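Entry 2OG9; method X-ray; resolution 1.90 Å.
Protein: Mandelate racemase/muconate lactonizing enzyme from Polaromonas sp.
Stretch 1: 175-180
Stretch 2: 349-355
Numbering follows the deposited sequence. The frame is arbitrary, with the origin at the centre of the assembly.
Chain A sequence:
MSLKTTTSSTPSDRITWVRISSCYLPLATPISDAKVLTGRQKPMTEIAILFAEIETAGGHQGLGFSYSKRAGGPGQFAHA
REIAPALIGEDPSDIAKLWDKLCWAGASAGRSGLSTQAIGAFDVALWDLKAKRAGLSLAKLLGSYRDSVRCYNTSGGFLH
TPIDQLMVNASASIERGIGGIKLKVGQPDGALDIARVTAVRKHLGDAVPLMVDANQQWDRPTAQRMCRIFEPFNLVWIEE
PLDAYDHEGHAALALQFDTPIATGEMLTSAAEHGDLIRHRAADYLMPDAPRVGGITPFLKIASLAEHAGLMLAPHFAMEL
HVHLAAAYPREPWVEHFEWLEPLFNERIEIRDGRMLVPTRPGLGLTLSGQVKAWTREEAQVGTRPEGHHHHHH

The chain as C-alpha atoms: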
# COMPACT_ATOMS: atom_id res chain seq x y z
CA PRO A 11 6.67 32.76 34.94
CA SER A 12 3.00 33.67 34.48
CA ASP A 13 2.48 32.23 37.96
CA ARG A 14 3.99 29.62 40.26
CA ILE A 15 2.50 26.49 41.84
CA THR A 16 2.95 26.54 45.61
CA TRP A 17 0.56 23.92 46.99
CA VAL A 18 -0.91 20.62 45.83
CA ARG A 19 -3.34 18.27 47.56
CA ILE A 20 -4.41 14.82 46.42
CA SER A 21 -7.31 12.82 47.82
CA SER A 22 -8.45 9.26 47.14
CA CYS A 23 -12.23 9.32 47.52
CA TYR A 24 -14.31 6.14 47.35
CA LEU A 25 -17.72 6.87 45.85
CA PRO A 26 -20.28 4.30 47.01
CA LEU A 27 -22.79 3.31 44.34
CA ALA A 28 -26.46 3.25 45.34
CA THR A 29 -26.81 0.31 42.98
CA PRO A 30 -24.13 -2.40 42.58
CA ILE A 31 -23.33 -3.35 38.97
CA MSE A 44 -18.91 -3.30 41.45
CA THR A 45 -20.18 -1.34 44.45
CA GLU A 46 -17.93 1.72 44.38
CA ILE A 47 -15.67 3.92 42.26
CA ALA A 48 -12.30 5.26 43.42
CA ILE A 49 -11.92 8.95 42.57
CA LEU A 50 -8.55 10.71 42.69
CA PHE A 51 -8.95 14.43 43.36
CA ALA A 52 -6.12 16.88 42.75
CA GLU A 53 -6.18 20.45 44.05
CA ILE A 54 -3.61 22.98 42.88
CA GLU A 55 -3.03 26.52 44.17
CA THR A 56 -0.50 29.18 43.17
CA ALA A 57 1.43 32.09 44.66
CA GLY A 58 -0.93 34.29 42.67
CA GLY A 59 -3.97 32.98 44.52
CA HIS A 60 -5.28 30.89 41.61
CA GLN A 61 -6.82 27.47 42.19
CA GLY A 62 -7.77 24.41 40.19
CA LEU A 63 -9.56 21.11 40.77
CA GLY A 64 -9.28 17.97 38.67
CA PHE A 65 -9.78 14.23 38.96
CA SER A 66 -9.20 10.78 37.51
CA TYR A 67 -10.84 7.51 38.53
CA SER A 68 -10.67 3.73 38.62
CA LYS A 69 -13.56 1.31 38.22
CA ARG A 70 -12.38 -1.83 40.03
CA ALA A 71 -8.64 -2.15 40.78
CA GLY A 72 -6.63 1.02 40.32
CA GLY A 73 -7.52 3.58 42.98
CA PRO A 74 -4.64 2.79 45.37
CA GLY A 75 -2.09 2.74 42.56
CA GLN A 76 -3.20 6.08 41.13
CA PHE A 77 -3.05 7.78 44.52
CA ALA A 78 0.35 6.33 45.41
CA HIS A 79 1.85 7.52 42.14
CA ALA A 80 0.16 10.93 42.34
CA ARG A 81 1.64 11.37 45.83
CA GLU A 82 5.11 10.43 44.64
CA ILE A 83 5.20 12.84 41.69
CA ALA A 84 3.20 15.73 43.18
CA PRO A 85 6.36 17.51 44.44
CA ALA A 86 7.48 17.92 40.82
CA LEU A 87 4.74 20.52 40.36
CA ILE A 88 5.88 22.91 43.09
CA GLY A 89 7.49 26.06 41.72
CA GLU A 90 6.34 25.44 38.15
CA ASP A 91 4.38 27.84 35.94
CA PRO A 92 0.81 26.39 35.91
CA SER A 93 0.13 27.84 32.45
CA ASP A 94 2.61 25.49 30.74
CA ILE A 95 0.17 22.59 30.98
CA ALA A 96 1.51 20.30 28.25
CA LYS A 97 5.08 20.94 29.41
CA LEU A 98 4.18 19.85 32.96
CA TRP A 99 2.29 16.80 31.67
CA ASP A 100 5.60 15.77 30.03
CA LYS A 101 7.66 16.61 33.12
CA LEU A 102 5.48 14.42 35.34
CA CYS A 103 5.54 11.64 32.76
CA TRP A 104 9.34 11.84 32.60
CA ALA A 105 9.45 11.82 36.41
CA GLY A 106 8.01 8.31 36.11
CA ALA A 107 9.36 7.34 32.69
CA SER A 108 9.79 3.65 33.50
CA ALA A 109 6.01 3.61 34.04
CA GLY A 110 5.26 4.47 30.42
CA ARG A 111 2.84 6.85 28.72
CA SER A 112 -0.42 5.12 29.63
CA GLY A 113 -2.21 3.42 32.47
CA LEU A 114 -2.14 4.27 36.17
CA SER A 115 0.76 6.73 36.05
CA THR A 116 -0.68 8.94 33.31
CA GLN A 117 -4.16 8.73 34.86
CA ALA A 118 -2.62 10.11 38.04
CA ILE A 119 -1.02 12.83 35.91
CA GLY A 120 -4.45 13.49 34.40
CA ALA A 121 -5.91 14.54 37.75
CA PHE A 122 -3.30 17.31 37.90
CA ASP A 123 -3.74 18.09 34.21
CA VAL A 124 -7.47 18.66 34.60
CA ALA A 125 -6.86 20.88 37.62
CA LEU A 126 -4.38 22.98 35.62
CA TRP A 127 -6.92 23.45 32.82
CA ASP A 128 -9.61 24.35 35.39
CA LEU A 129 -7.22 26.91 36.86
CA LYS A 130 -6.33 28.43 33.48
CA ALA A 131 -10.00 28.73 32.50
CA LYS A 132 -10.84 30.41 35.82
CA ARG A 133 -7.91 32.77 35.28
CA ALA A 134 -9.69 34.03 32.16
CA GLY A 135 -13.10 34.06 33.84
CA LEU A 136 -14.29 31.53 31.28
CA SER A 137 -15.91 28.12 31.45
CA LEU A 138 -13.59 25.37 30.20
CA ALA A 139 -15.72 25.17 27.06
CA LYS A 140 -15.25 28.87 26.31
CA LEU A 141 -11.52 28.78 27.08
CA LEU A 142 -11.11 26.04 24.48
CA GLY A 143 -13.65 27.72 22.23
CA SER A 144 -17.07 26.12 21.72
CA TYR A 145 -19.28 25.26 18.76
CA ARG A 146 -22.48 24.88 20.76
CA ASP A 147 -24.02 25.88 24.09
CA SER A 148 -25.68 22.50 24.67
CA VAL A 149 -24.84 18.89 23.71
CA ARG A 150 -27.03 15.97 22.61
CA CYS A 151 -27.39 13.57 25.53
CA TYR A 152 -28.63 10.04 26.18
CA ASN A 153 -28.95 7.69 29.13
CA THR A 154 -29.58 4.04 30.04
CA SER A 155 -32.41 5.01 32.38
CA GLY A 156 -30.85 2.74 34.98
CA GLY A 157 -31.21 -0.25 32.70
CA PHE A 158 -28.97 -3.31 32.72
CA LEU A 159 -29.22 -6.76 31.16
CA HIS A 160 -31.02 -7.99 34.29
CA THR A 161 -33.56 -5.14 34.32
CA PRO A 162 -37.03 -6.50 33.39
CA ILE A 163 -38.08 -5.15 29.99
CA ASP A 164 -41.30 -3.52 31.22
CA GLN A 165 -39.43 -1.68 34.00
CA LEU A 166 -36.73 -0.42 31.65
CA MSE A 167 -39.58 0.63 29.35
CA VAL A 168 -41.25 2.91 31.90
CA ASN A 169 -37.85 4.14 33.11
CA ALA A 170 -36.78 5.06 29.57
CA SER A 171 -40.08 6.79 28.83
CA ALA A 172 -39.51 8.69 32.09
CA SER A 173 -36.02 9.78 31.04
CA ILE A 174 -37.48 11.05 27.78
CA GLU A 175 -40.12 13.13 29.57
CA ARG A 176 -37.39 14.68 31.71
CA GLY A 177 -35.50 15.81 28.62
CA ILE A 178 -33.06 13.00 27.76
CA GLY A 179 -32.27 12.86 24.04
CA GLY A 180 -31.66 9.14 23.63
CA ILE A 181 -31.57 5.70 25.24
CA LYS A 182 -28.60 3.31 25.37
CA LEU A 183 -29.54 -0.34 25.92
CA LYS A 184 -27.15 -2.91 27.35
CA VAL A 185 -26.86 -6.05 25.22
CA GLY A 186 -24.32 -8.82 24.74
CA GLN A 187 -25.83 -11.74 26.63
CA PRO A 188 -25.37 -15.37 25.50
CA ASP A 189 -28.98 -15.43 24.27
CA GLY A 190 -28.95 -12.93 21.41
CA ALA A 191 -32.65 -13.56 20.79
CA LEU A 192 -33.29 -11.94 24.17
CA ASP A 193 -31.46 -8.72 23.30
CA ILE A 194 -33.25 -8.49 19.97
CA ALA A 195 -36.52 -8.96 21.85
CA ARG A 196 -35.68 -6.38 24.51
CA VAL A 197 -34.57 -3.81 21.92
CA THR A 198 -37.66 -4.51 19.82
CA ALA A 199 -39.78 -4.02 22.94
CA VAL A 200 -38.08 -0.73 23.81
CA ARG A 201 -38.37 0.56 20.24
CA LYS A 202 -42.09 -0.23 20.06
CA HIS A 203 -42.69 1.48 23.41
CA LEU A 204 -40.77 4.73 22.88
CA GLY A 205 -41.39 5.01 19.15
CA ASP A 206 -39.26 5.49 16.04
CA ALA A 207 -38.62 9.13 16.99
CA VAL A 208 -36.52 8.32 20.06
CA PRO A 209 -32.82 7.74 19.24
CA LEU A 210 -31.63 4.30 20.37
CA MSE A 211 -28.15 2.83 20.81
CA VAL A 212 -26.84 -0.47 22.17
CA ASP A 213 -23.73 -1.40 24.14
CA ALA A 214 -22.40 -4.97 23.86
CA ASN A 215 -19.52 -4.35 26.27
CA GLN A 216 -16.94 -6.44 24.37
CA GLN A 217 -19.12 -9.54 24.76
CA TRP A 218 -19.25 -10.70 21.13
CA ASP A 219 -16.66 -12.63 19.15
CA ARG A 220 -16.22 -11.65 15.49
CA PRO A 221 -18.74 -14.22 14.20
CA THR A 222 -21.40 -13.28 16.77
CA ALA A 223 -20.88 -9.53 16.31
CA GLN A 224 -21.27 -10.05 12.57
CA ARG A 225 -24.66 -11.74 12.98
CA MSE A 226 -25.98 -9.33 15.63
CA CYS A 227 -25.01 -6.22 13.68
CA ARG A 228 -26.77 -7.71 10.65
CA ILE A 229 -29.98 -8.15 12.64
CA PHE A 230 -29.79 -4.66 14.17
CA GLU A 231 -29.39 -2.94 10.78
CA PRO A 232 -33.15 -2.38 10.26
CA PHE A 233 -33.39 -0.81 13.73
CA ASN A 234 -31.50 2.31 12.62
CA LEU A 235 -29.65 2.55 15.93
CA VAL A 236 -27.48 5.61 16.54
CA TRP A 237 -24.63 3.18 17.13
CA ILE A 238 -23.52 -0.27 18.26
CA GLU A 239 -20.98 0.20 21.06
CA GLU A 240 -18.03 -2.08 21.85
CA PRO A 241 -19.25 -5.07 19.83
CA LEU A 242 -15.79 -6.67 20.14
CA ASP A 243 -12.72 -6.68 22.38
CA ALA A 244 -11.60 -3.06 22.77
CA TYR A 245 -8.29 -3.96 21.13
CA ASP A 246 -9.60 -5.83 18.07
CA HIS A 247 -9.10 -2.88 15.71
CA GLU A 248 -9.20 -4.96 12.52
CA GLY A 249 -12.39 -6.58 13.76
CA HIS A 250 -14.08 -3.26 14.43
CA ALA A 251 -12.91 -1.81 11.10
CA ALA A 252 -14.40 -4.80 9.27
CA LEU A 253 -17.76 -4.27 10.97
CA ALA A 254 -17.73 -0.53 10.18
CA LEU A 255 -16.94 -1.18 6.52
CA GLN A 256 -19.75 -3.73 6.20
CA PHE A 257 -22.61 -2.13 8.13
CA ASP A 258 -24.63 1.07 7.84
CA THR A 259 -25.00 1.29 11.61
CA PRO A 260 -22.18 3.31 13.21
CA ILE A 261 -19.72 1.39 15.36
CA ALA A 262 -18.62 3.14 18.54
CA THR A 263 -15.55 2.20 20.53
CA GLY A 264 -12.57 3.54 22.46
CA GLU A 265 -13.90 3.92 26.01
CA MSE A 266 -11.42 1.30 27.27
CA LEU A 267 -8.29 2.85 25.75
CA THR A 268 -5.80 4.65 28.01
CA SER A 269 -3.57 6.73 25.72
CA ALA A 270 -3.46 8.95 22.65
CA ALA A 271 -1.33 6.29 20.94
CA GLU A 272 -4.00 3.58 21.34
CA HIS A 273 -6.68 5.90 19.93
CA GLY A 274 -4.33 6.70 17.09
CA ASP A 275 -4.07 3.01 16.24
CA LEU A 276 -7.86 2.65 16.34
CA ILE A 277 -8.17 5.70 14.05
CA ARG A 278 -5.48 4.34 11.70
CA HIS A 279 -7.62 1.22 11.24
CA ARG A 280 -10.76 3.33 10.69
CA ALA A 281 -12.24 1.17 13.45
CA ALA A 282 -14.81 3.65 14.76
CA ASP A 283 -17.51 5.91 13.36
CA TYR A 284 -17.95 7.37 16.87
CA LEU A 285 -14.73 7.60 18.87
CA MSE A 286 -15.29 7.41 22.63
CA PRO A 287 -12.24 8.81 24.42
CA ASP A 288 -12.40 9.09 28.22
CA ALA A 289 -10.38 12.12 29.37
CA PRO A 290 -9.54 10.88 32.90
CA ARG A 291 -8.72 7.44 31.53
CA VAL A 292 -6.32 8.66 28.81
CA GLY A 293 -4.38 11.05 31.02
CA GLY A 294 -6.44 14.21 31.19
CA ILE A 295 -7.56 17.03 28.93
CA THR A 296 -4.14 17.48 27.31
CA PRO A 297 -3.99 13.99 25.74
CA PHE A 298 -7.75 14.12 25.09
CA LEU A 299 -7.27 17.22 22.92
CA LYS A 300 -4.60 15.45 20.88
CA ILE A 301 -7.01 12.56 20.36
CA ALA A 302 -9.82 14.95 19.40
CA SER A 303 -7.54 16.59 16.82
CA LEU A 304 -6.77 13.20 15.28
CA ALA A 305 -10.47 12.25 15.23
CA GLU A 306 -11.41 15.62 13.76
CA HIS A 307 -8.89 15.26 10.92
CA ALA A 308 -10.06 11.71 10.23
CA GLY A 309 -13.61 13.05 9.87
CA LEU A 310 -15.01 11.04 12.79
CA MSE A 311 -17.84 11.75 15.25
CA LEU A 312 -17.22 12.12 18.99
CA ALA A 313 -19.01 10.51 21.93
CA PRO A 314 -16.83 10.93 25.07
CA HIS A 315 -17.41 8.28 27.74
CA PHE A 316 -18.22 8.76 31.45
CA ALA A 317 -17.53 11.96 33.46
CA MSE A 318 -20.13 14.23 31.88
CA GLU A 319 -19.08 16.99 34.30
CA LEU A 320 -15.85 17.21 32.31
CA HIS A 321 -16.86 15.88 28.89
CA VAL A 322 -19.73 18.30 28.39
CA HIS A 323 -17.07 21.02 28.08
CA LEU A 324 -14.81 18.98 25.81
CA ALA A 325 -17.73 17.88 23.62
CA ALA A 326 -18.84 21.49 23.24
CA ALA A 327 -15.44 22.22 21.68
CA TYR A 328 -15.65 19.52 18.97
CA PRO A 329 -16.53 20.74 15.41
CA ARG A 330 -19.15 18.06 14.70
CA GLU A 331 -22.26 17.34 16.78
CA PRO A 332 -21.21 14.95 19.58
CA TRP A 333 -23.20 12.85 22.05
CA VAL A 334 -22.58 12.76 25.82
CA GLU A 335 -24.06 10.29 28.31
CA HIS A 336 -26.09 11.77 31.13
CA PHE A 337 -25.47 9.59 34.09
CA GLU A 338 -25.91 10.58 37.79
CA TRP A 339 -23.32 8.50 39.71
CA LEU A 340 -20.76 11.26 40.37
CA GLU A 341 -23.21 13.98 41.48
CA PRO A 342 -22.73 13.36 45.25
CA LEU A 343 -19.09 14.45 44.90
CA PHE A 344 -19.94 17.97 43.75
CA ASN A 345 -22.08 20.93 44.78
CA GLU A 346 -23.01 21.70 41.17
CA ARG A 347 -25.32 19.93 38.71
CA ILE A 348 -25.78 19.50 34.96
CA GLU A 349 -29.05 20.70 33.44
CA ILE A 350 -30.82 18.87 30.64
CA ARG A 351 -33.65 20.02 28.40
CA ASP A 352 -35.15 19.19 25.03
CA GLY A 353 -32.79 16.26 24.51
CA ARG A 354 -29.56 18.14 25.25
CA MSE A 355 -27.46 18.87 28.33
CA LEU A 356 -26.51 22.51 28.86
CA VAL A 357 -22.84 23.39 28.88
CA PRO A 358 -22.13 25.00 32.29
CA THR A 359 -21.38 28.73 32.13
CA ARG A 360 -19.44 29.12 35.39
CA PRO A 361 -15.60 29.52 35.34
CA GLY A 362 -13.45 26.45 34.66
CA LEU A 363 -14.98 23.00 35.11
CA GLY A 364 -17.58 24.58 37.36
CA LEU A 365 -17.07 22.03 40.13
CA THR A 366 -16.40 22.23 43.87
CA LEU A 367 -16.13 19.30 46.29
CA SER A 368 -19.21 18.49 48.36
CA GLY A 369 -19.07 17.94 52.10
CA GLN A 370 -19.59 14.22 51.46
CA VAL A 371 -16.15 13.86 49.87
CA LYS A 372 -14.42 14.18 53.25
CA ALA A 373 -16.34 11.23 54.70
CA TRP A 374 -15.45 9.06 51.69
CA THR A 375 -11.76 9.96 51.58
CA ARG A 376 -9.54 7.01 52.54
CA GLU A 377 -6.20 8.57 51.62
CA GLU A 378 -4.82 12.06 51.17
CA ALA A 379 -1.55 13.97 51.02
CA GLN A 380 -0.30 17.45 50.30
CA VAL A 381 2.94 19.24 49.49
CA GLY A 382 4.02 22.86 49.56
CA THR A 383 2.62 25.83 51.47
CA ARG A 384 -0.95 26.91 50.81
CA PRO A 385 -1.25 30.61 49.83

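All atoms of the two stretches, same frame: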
# COMPACT_ATOMS: atom_id res chain seq x y z
N GLU A 175 -39.26 12.04 29.12
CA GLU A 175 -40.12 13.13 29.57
C GLU A 175 -39.34 14.16 30.38
O GLU A 175 -39.77 15.32 30.49
CB GLU A 175 -41.30 12.58 30.40
CG GLU A 175 -40.94 12.04 31.78
CD GLU A 175 -42.13 11.39 32.47
OE1 GLU A 175 -42.66 10.40 31.92
OE2 GLU A 175 -42.54 11.86 33.55
N ARG A 176 -38.21 13.76 30.93
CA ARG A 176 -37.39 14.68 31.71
C ARG A 176 -36.40 15.44 30.82
O ARG A 176 -35.66 16.30 31.29
CB ARG A 176 -36.63 13.93 32.82
CG ARG A 176 -35.62 12.94 32.30
CD ARG A 176 -34.94 12.15 33.42
NE ARG A 176 -34.11 12.99 34.28
CZ ARG A 176 -33.19 12.52 35.11
NH1 ARG A 176 -32.98 11.21 35.19
NH2 ARG A 176 -32.48 13.35 35.86
N GLY A 177 -36.39 15.10 29.53
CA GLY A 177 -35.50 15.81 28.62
C GLY A 177 -34.34 15.05 27.99
O GLY A 177 -33.60 15.64 27.20
N ILE A 178 -34.16 13.78 28.33
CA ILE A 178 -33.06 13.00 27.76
C ILE A 178 -33.26 12.88 26.25
O ILE A 178 -34.39 12.74 25.78
CB ILE A 178 -32.98 11.59 28.39
CG1 ILE A 178 -32.64 11.71 29.88
CG2 ILE A 178 -31.91 10.76 27.70
CD1 ILE A 178 -31.25 12.27 30.16
N GLY A 179 -32.17 12.93 25.49
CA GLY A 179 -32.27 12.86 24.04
C GLY A 179 -32.09 11.50 23.39
O GLY A 179 -32.16 11.40 22.16
N GLY A 180 -31.85 10.47 24.18
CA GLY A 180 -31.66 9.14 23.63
C GLY A 180 -31.52 8.09 24.71
O GLY A 180 -31.28 8.41 25.87
N GLU A 349 -27.65 20.52 33.78
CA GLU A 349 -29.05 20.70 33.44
C GLU A 349 -29.32 20.12 32.07
O GLU A 349 -28.52 20.28 31.15
CB GLU A 349 -29.40 22.18 33.46
CG GLU A 349 -30.88 22.46 33.60
CD GLU A 349 -31.18 23.94 33.78
OE1 GLU A 349 -30.43 24.60 34.53
OE2 GLU A 349 -32.16 24.42 33.18
N ILE A 350 -30.46 19.44 31.92
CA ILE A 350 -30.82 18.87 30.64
C ILE A 350 -32.20 19.36 30.22
O ILE A 350 -33.08 19.56 31.05
CB ILE A 350 -30.85 17.32 30.67
CG1 ILE A 350 -31.93 16.83 31.64
CG2 ILE A 350 -29.48 16.78 31.05
CD1 ILE A 350 -32.18 15.34 31.56
N ARG A 351 -32.37 19.57 28.92
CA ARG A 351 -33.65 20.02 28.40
C ARG A 351 -33.73 19.82 26.90
O ARG A 351 -32.75 20.01 26.18
CB ARG A 351 -33.91 21.48 28.76
CG ARG A 351 -32.94 22.48 28.16
CD ARG A 351 -33.19 23.86 28.75
NE ARG A 351 -32.38 24.90 28.12
CZ ARG A 351 -32.19 26.11 28.63
NH1 ARG A 351 -32.75 26.44 29.79
NH2 ARG A 351 -31.44 27.00 27.98
N ASP A 352 -34.91 19.42 26.45
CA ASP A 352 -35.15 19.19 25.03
C ASP A 352 -34.13 18.28 24.36
O ASP A 352 -33.73 18.52 23.22
CB ASP A 352 -35.22 20.54 24.31
CG ASP A 352 -36.35 21.41 24.82
OD1 ASP A 352 -37.47 20.87 24.99
OD2 ASP A 352 -36.13 22.62 25.04
N GLY A 353 -33.73 17.22 25.06
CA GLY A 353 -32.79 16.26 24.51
C GLY A 353 -31.31 16.62 24.53
O GLY A 353 -30.49 15.89 23.96
N ARG A 354 -30.96 17.71 25.19
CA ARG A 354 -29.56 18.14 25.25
C ARG A 354 -29.17 18.58 26.67
O ARG A 354 -30.01 19.05 27.43
CB ARG A 354 -29.33 19.31 24.28
CG ARG A 354 -29.84 19.08 22.86
CD ARG A 354 -29.71 20.34 22.00
NE ARG A 354 -28.33 20.64 21.61
CZ ARG A 354 -27.71 20.11 20.56
NH1 ARG A 354 -28.35 19.24 19.78
NH2 ARG A 354 -26.46 20.45 20.27
N MSE A 355 -27.90 18.42 27.02
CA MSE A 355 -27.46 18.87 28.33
C MSE A 355 -26.78 20.22 28.11
O MSE A 355 -26.03 20.39 27.15
CB MSE A 355 -26.49 17.88 29.00
CG MSE A 355 -25.23 17.54 28.24
SE MSE A 355 -23.99 16.55 29.40
CE MSE A 355 -25.07 14.96 29.74

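The contact joins the end of a helix to a two-stranded hairpin turn. In stretch 1 the helix stops at Gly-177, the first residue to leave helical angles, in a Schellman motif. In stretch 2 a type I' turn runs from Arg-351 to Arg-354. Two backbone hydrogen bonds close it: Arg-351 N to Arg-354 O at 2.8 Å, and Arg-354 N to Arg-351 O at 3.1 Å. The two stretches bury 272 Å² between them, both sides summed.

Backbone meets backbone at the turn. The alpha carbons of Gly-179 and Gly-353 are 3.5 Å apart, CA to CA. One hydrogen bond crosses the contact, from Gly-353 N to Gly-177 O at 2.7 Å. It is weak, because its angle at hydrogen is 126°. The position of Gly-177 O is also less certain, since it lies too close to a neighbour in the model. A CA-H...O contact runs the other way, from Gly-179 CA to Gly-353 O at 3.5 Å.

Glycine makes this close approach possible. A CB on Gly-179 would sit 2.3 Å from Gly-353 O, a clash. A CB on Gly-177 would be 3.4 Å from Arg-351 CA, which is tight, and would also jam against the preceding carbonyl. Gly-353 has positive phi, which favours glycine, and its CB would lie 3.4 Å from Gly-179 CA.

The apolar contact centres on Ile-350, whose CA-to-CB bond points toward stretch 1. Ile-350 CD1 meets Ile-178 CD1 at 3.5 Å. The Ile-178 CA-to-CB bond points away, but the end of the side chain comes nearer. Ile-350 CD1 also lies 3.6 Å from Arg-176 O and 4.1 Å from Arg-176 NE. These are van der Waals contacts.

The CA-to-CB bonds of Arg-351, Asp-352 and Arg-354 point away from stretch 1. No salt bridge links the stretches.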